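Side-chain contacts in gluconate kinase (PDB 3LL3), which binds ATP and d-xylulose and, like other FGGY-family carbohydrate kinases, probably transfers phosphate from ATP to a sugar or sugar acid such as gluconate: residues 209-214 and 438-443; 336-341 and 377-382; 357-362 and 366-371. All coordinates share one frame; numbering follows the deposited sequence.

Contact 1: residues 209-214 and 438-443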
# COMPACT_ATOMS: atom_id res chain seq x y z
N GLN A 209 -30.49 13.81 34.82
CA GLN A 209 -29.43 14.72 34.33
C GLN A 209 -28.09 14.43 34.99
O GLN A 209 -28.05 13.97 36.14
CB GLN A 209 -29.76 16.19 34.63
CG GLN A 209 -31.17 16.66 34.34
CD GLN A 209 -31.49 17.93 35.13
OE1 GLN A 209 -30.63 18.79 35.32
NE2 GLN A 209 -32.73 18.04 35.61
N PRO A 210 -26.99 14.71 34.28
CA PRO A 210 -25.62 14.53 34.79
C PRO A 210 -25.35 15.22 36.11
O PRO A 210 -24.50 14.74 36.86
CB PRO A 210 -24.75 15.15 33.68
CG PRO A 210 -25.54 14.88 32.42
CD PRO A 210 -27.00 15.03 32.84
N THR A 211 -26.05 16.32 36.40
CA THR A 211 -25.80 17.09 37.61
C THR A 211 -26.60 16.57 38.81
O THR A 211 -26.46 17.09 39.92
CB THR A 211 -26.15 18.57 37.40
OG1 THR A 211 -27.40 18.68 36.71
CG2 THR A 211 -25.06 19.29 36.58
N LYS A 212 -27.43 15.56 38.60
CA LYS A 212 -28.28 15.08 39.69
C LYS A 212 -27.47 14.54 40.86
O LYS A 212 -26.53 13.77 40.68
CB LYS A 212 -29.27 14.01 39.22
CG LYS A 212 -30.12 13.49 40.40
CD LYS A 212 -31.55 13.22 40.02
CE LYS A 212 -32.38 12.85 41.27
NZ LYS A 212 -33.84 12.80 40.98
N VAL A 213 -27.84 14.95 42.07
CA VAL A 213 -27.17 14.48 43.27
C VAL A 213 -27.80 13.16 43.70
O VAL A 213 -29.01 13.10 43.92
CB VAL A 213 -27.31 15.49 44.43
CG1 VAL A 213 -26.66 14.93 45.68
CG2 VAL A 213 -26.68 16.83 44.06
N ILE A 214 -27.00 12.11 43.78
CA ILE A 214 -27.45 10.82 44.25
C ILE A 214 -27.04 10.67 45.72
O ILE A 214 -25.85 10.57 46.02
CB ILE A 214 -26.83 9.67 43.46
CG1 ILE A 214 -26.84 9.96 41.94
CG2 ILE A 214 -27.56 8.37 43.77
CD1 ILE A 214 -28.20 10.26 41.37
N ALA A 438 -20.02 18.83 39.19
CA ALA A 438 -20.13 18.94 40.64
C ALA A 438 -20.30 20.41 41.04
O ALA A 438 -21.17 20.74 41.86
CB ALA A 438 -18.91 18.34 41.32
N ARG A 439 -19.49 21.29 40.45
CA ARG A 439 -19.60 22.71 40.75
C ARG A 439 -20.99 23.23 40.41
O ARG A 439 -21.55 24.03 41.14
CB ARG A 439 -18.50 23.52 40.03
CG ARG A 439 -17.10 23.21 40.55
CD ARG A 439 -16.04 24.16 39.97
NE ARG A 439 -16.30 25.57 40.26
CZ ARG A 439 -15.91 26.21 41.36
NH1 ARG A 439 -15.23 25.57 42.31
NH2 ARG A 439 -16.19 27.50 41.52
N GLN A 440 -21.55 22.77 39.30
CA GLN A 440 -22.93 23.13 38.99
C GLN A 440 -23.90 22.62 40.07
O GLN A 440 -24.75 23.37 40.56
CB GLN A 440 -23.34 22.59 37.62
CG GLN A 440 -22.74 23.36 36.44
CD GLN A 440 -23.25 22.84 35.12
OE1 GLN A 440 -23.18 21.64 34.84
NE2 GLN A 440 -23.79 23.73 34.30
N ALA A 441 -23.78 21.35 40.43
CA ALA A 441 -24.69 20.77 41.44
C ALA A 441 -24.60 21.54 42.76
O ALA A 441 -25.61 21.76 43.43
CB ALA A 441 -24.38 19.31 41.64
N LEU A 442 -23.39 21.97 43.12
CA LEU A 442 -23.15 22.68 44.38
C LEU A 442 -23.49 24.16 44.31
O LEU A 442 -23.34 24.87 45.30
CB LEU A 442 -21.69 22.54 44.81
CG LEU A 442 -21.20 21.12 45.08
CD1 LEU A 442 -19.70 21.11 45.33
CD2 LEU A 442 -21.95 20.49 46.25
N GLY A 443 -23.94 24.64 43.15
CA GLY A 443 -24.29 26.04 42.99
C GLY A 443 -23.12 27.00 42.80
O GLY A 443 -23.32 28.22 42.81
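The C-terminal end of helix 429-441, closed by a Schellman motif, sets Gln440 and Ala441 against Thr211 and Val213, where a type I beta turn (Gln209 to Lys212) leads into the edge strand 213-214. The backbones come close: Thr211 CA and Ala441 CA are 5.4 Å apart, a distance that the small alanine allows. Its CB touches the turn itself, lying 3.5 Å from Thr211 O, and a little further along the same segment it reaches the apolar Val213, with Ala441 CB and Val213 CG2 4.2 Å apart. Beside this, Thr211 presents its methyl and not its hydroxyl. OG1 sits between the backbone N and the carbonyl carbon (chi1 44°), which sends CG2 past the backbone N toward the helix. The methyl meets Gln440 twice, with Thr211 CG2 3.9 Å from Gln440 CB and 3.5 Å from Gln440 OE1, as the two side chains cross at a slant. Gln440 is extended beyond CG (chi2 -176°), and its NE2 is bonded to Gln446 O; that bond fixes the far end of the amide while OE1 rests over the threonine methyl, a van der Waals contact. The helix stops just after these residues: Gly443 N bonds to Gln440 O at 3.0 Å, and Gly443 takes a positive phi of 79°. On the strand side, backbone bonds pair Pro210, Lys212 and Ile214 with Gly236, Leu235 and Ile233 of strand 232-238, whose Ile234 also receives Ala438 and Ala441. Ala438 and Leu442 reach on to strands 4-11 and 70-78. A helix from the C-terminal family half thus lies on the sheet of the N-terminal half, the helix-on-sheet layering characteristic of the actin-like ATPase fold to which FGGY kinases belong.

Contact 2: residues 336-341 and 377-382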
# COMPACT_ATOMS: atom_id res chain seq x y z
N PHE A 336 -1.39 6.69 2.41
CA PHE A 336 -1.43 5.66 3.43
C PHE A 336 -2.84 5.58 4.01
O PHE A 336 -3.28 6.52 4.68
CB PHE A 336 -0.44 5.94 4.56
CG PHE A 336 -0.43 4.90 5.65
CD1 PHE A 336 0.09 3.63 5.44
CD2 PHE A 336 -0.95 5.19 6.91
CE1 PHE A 336 0.10 2.67 6.45
CE2 PHE A 336 -0.94 4.24 7.92
CZ PHE A 336 -0.43 2.98 7.70
N LEU A 337 -3.54 4.49 3.72
CA LEU A 337 -4.82 4.24 4.40
C LEU A 337 -4.50 3.56 5.73
O LEU A 337 -3.91 2.49 5.75
CB LEU A 337 -5.76 3.38 3.54
CG LEU A 337 -6.11 3.88 2.12
CD1 LEU A 337 -7.04 2.90 1.38
CD2 LEU A 337 -6.74 5.26 2.19
N PRO A 338 -4.88 4.20 6.85
CA PRO A 338 -4.37 3.78 8.17
C PRO A 338 -5.14 2.65 8.85
O PRO A 338 -4.91 2.41 10.04
CB PRO A 338 -4.54 5.04 9.03
CG PRO A 338 -5.55 5.88 8.33
CD PRO A 338 -5.74 5.39 6.92
N TYR A 339 -5.99 1.94 8.12
CA TYR A 339 -6.92 1.03 8.78
C TYR A 339 -6.33 -0.28 9.29
O TYR A 339 -6.87 -1.34 9.02
CB TYR A 339 -8.08 0.70 7.86
CG TYR A 339 -8.60 1.88 7.08
CD1 TYR A 339 -9.00 3.05 7.70
CD2 TYR A 339 -8.77 1.78 5.71
CE1 TYR A 339 -9.52 4.11 6.96
CE2 TYR A 339 -9.26 2.82 4.97
CZ TYR A 339 -9.64 3.98 5.60
OH TYR A 339 -10.15 4.99 4.81
N LEU A 340 -5.24 -0.20 10.06
CA LEU A 340 -4.58 -1.40 10.57
C LEU A 340 -5.48 -2.32 11.43
O LEU A 340 -5.49 -3.53 11.24
CB LEU A 340 -3.28 -1.03 11.30
CG LEU A 340 -2.01 -1.10 10.43
CD1 LEU A 340 -2.17 -0.26 9.21
CD2 LEU A 340 -0.82 -0.61 11.22
N GLY A 341 -6.26 -1.77 12.35
CA GLY A 341 -7.11 -2.61 13.20
C GLY A 341 -8.58 -2.67 12.81
O GLY A 341 -9.45 -2.69 13.68
N ILE A 377 -4.01 11.42 9.99
CA ILE A 377 -4.74 12.69 10.09
C ILE A 377 -5.83 12.82 9.03
O ILE A 377 -6.91 13.35 9.31
CB ILE A 377 -3.75 13.88 9.96
CG1 ILE A 377 -2.71 13.81 11.07
CG2 ILE A 377 -4.50 15.23 10.02
CD1 ILE A 377 -1.69 14.98 11.02
N PHE A 378 -5.54 12.37 7.81
CA PHE A 378 -6.54 12.37 6.74
C PHE A 378 -7.78 11.55 7.16
O PHE A 378 -8.92 11.93 6.90
CB PHE A 378 -5.96 11.77 5.44
CG PHE A 378 -5.27 12.76 4.53
CD1 PHE A 378 -5.79 14.03 4.34
CD2 PHE A 378 -4.13 12.39 3.83
CE1 PHE A 378 -5.17 14.93 3.48
CE2 PHE A 378 -3.51 13.27 2.96
CZ PHE A 378 -4.03 14.55 2.79
N ASN A 379 -7.54 10.42 7.81
CA ASN A 379 -8.63 9.54 8.24
C ASN A 379 -9.53 10.30 9.24
O ASN A 379 -10.75 10.27 9.13
CB ASN A 379 -8.03 8.28 8.86
CG ASN A 379 -9.07 7.27 9.31
OD1 ASN A 379 -8.97 6.72 10.41
ND2 ASN A 379 -10.07 7.02 8.47
N LEU A 380 -8.89 10.98 10.18
CA LEU A 380 -9.60 11.82 11.15
C LEU A 380 -10.34 12.97 10.47
O LEU A 380 -11.43 13.36 10.91
CB LEU A 380 -8.61 12.38 12.19
CG LEU A 380 -8.08 11.37 13.21
CD1 LEU A 380 -6.73 11.84 13.80
CD2 LEU A 380 -9.08 11.09 14.31
N TYR A 381 -9.75 13.52 9.42
CA TYR A 381 -10.40 14.62 8.71
C TYR A 381 -11.57 14.10 7.92
O TYR A 381 -12.56 14.80 7.71
CB TYR A 381 -9.40 15.32 7.80
CG TYR A 381 -10.00 16.44 6.98
CD1 TYR A 381 -10.51 17.59 7.58
CD2 TYR A 381 -10.04 16.35 5.60
CE1 TYR A 381 -11.04 18.61 6.81
CE2 TYR A 381 -10.57 17.36 4.83
CZ TYR A 381 -11.06 18.49 5.43
OH TYR A 381 -11.57 19.51 4.64
N ASP A 382 -11.44 12.86 7.46
CA ASP A 382 -12.51 12.15 6.76
C ASP A 382 -13.72 12.01 7.71
O ASP A 382 -14.86 12.31 7.34
CB ASP A 382 -11.95 10.77 6.33
CG ASP A 382 -12.91 9.98 5.44
OD1 ASP A 382 -14.02 10.46 5.14
OD2 ASP A 382 -12.53 8.86 5.01
O HOH W 1 -10.56 7.38 5.92
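Pro338, in the segment that carries strand 335-337, faces Asn379 on helix 365-388 with 7.2 Å between Pro338 CA and Asn379 CA, and the chain then folds through an inverse gamma turn centred on Tyr339, closed by Leu340 N to Pro338 O at 2.6 Å. The proline ring supplies the closest apolar touch, Pro338 CG lying 3.5 Å from Asn379 CB. With CG anti to the backbone N (chi1 -178°), Asn379 reaches past the proline so that its amide comes to the edge of the Tyr339 ring, near the ring plane, Tyr339 CE1 being 4.0 Å from Asn379 CG. Amide and ring planes stand 74° apart. One ring face has Pro338 CD near its rim, 4.0 Å above the plane. This is strand-loop-helix packing in the C-terminal half of an FGGY kinase, and the same loop runs on to Gly341, which touches the bound 1-deoxy-d-xylulose-5-phosphate. Replacing Asn379 with an alanine would probably open a gap at the edge of the Tyr339 ring and leave that ring less firmly placed. Tyr478 of helix 465-485 packs on Pro338, Tyr339 and Asn379 alike. Beyond the ring edge a water joins the segments: it lies 2.7 Å from Tyr339 OH and donates to Asp382 OD2 at 2.6 Å, a carboxylate oxygen that also forms a salt bridge with Arg482.

Contact 3: residues 357-362 and 366-371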
# COMPACT_ATOMS: atom_id res chain seq x y z
N VAL A 357 -0.39 3.27 -0.97
CA VAL A 357 -0.63 3.26 -2.42
C VAL A 357 -0.01 4.47 -3.13
O VAL A 357 -0.22 5.61 -2.71
CB VAL A 357 -2.14 3.17 -2.77
CG1 VAL A 357 -2.36 3.14 -4.30
CG2 VAL A 357 -2.78 1.95 -2.11
N GLY A 358 0.74 4.21 -4.20
CA GLY A 358 1.35 5.28 -4.98
C GLY A 358 2.87 5.31 -4.94
O GLY A 358 3.48 6.34 -5.15
N LEU A 359 3.49 4.17 -4.66
CA LEU A 359 4.94 4.11 -4.50
C LEU A 359 5.69 4.18 -5.84
O LEU A 359 5.22 3.71 -6.88
CB LEU A 359 5.36 2.85 -3.74
CG LEU A 359 5.02 2.67 -2.26
CD1 LEU A 359 5.14 1.20 -1.90
CD2 LEU A 359 5.94 3.52 -1.38
N THR A 360 6.88 4.77 -5.77
CA THR A 360 7.76 4.95 -6.90
C THR A 360 9.13 4.97 -6.26
O THR A 360 9.24 5.05 -5.05
CB THR A 360 7.44 6.29 -7.56
OG1 THR A 360 7.51 6.17 -8.97
CG2 THR A 360 8.40 7.35 -7.09
N ARG A 361 10.19 4.91 -7.05
CA ARG A 361 11.53 4.90 -6.48
C ARG A 361 11.89 6.26 -5.85
O ARG A 361 12.87 6.38 -5.13
CB ARG A 361 12.57 4.44 -7.54
CG ARG A 361 12.37 2.94 -7.95
CD ARG A 361 13.01 2.57 -9.31
NE ARG A 361 14.38 3.06 -9.45
CZ ARG A 361 14.80 3.82 -10.45
NH1 ARG A 361 13.96 4.17 -11.43
NH2 ARG A 361 16.07 4.23 -10.49
N MSE A 362 11.08 7.28 -6.11
CA MSE A 362 11.21 8.58 -5.42
C MSE A 362 10.79 8.51 -3.94
O MSE A 362 11.17 9.36 -3.15
CB MSE A 362 10.36 9.66 -6.10
CG MSE A 362 10.78 9.99 -7.51
SE MSE A 362 12.59 10.72 -7.53
CE MSE A 362 12.23 12.43 -6.64
N PRO A 366 11.66 8.69 4.35
CA PRO A 366 10.93 9.86 4.85
C PRO A 366 9.53 9.97 4.26
O PRO A 366 8.61 10.33 4.98
CB PRO A 366 11.81 11.03 4.40
CG PRO A 366 13.19 10.46 4.47
CD PRO A 366 13.03 9.06 3.92
N GLU A 367 9.37 9.70 2.97
CA GLU A 367 8.06 9.71 2.33
C GLU A 367 7.09 8.70 2.96
O GLU A 367 5.91 8.99 3.11
CB GLU A 367 8.18 9.42 0.82
CG GLU A 367 8.65 10.61 -0.04
CD GLU A 367 10.10 11.00 0.21
OE1 GLU A 367 10.93 10.13 0.58
OE2 GLU A 367 10.41 12.18 0.03
N MSE A 368 7.58 7.51 3.31
CA MSE A 368 6.69 6.53 3.92
C MSE A 368 6.33 6.92 5.33
O MSE A 368 5.18 6.78 5.72
CB MSE A 368 7.28 5.12 3.90
CG MSE A 368 7.50 4.66 2.44
SE MSE A 368 8.07 2.82 2.33
CE MSE A 368 6.36 1.91 2.73
N ALA A 369 7.31 7.43 6.08
CA ALA A 369 7.09 7.89 7.45
C ALA A 369 6.05 8.99 7.46
O ALA A 369 5.11 8.95 8.25
CB ALA A 369 8.40 8.40 8.08
N ARG A 370 6.22 9.97 6.58
CA ARG A 370 5.31 11.09 6.57
C ARG A 370 3.92 10.70 6.08
O ARG A 370 2.93 11.22 6.57
CB ARG A 370 5.86 12.28 5.76
CG ARG A 370 5.03 13.51 6.04
CD ARG A 370 5.09 14.57 4.99
NE ARG A 370 6.01 15.61 5.37
CZ ARG A 370 5.68 16.85 5.72
NH1 ARG A 370 4.43 17.27 5.71
NH2 ARG A 370 6.64 17.67 6.04
N ALA A 371 3.86 9.81 5.10
CA ALA A 371 2.58 9.34 4.59
C ALA A 371 1.76 8.71 5.70
O ALA A 371 0.54 8.83 5.71
CB ALA A 371 2.76 8.34 3.43
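Glu367, in the first turn of helix 365-388, bends back over the loop that ends strand 354-359 and meets the backbone carbonyl of Met362. Its CB leaves the helix toward that loop but is still 5.0 Å from Met362 O. The next atom lies beside the backbone N (chi1 -78°), which brings Glu367 CG within 4.2 Å of Met362 O. A second bend, chi2 69°, folds the carboxylate alongside the carbonyl: Glu367 CD is 3.9 Å and Glu367 OE1 3.8 Å from Met362 O, two acceptors set side by side without a bond. What holds the tip lies just outside the two segments. OE1 accepts the backbone N-H of Gln364, a side-chain-to-backbone bond resembling one half of a capping box, and OE2 makes a salt bridge with Arg332. At the next helix residue the contact is purely apolar: Leu359 CD2 touches CG of Met368, a selenomethionine, at 4.3 Å. Of the leucine's two methyls it is CD2 that makes the touch. This apolar pair adjoins the dimer interface, since Leu359 also packs on Trp305 and Met368 on Thr309 of the second subunit. There the strand carrying Val357 and Leu359 continues an antiparallel ladder with the partner chain, and Thr360 OG1 bonds to Leu340 O of that chain. The polar and apolar parts of the contact are therefore kept apart. The carboxylate, with a partner for each oxygen and placed by the N-terminal end of a helix, would probably be stabilised in its charged form, while leucine and selenomethionine meet by van der Waals contact alone.

Overall arrangement
Read from the N terminus, the chain first supplies 209-214, which waits more than 220 residues for its partner 438-443, so contact 1 closes the widest loop and encloses the other two. Inside it, contact 2 joins 336-341 to 377-382, and inside that again lies contact 3, a short strand-to-helix return from 357-362 to 366-371; nothing crosses. Contacts 2 and 3 share helix 365-388 and use neighbouring strands of one small sheet, 335-337 and 354-359; their centres are 16 Å apart and both reach the second subunit. Contact 1 stands on the opposite side of the chain's centre, about 25 Å from contact 2 by nearest atoms, and ties the C-terminal half to the N-terminal sheet.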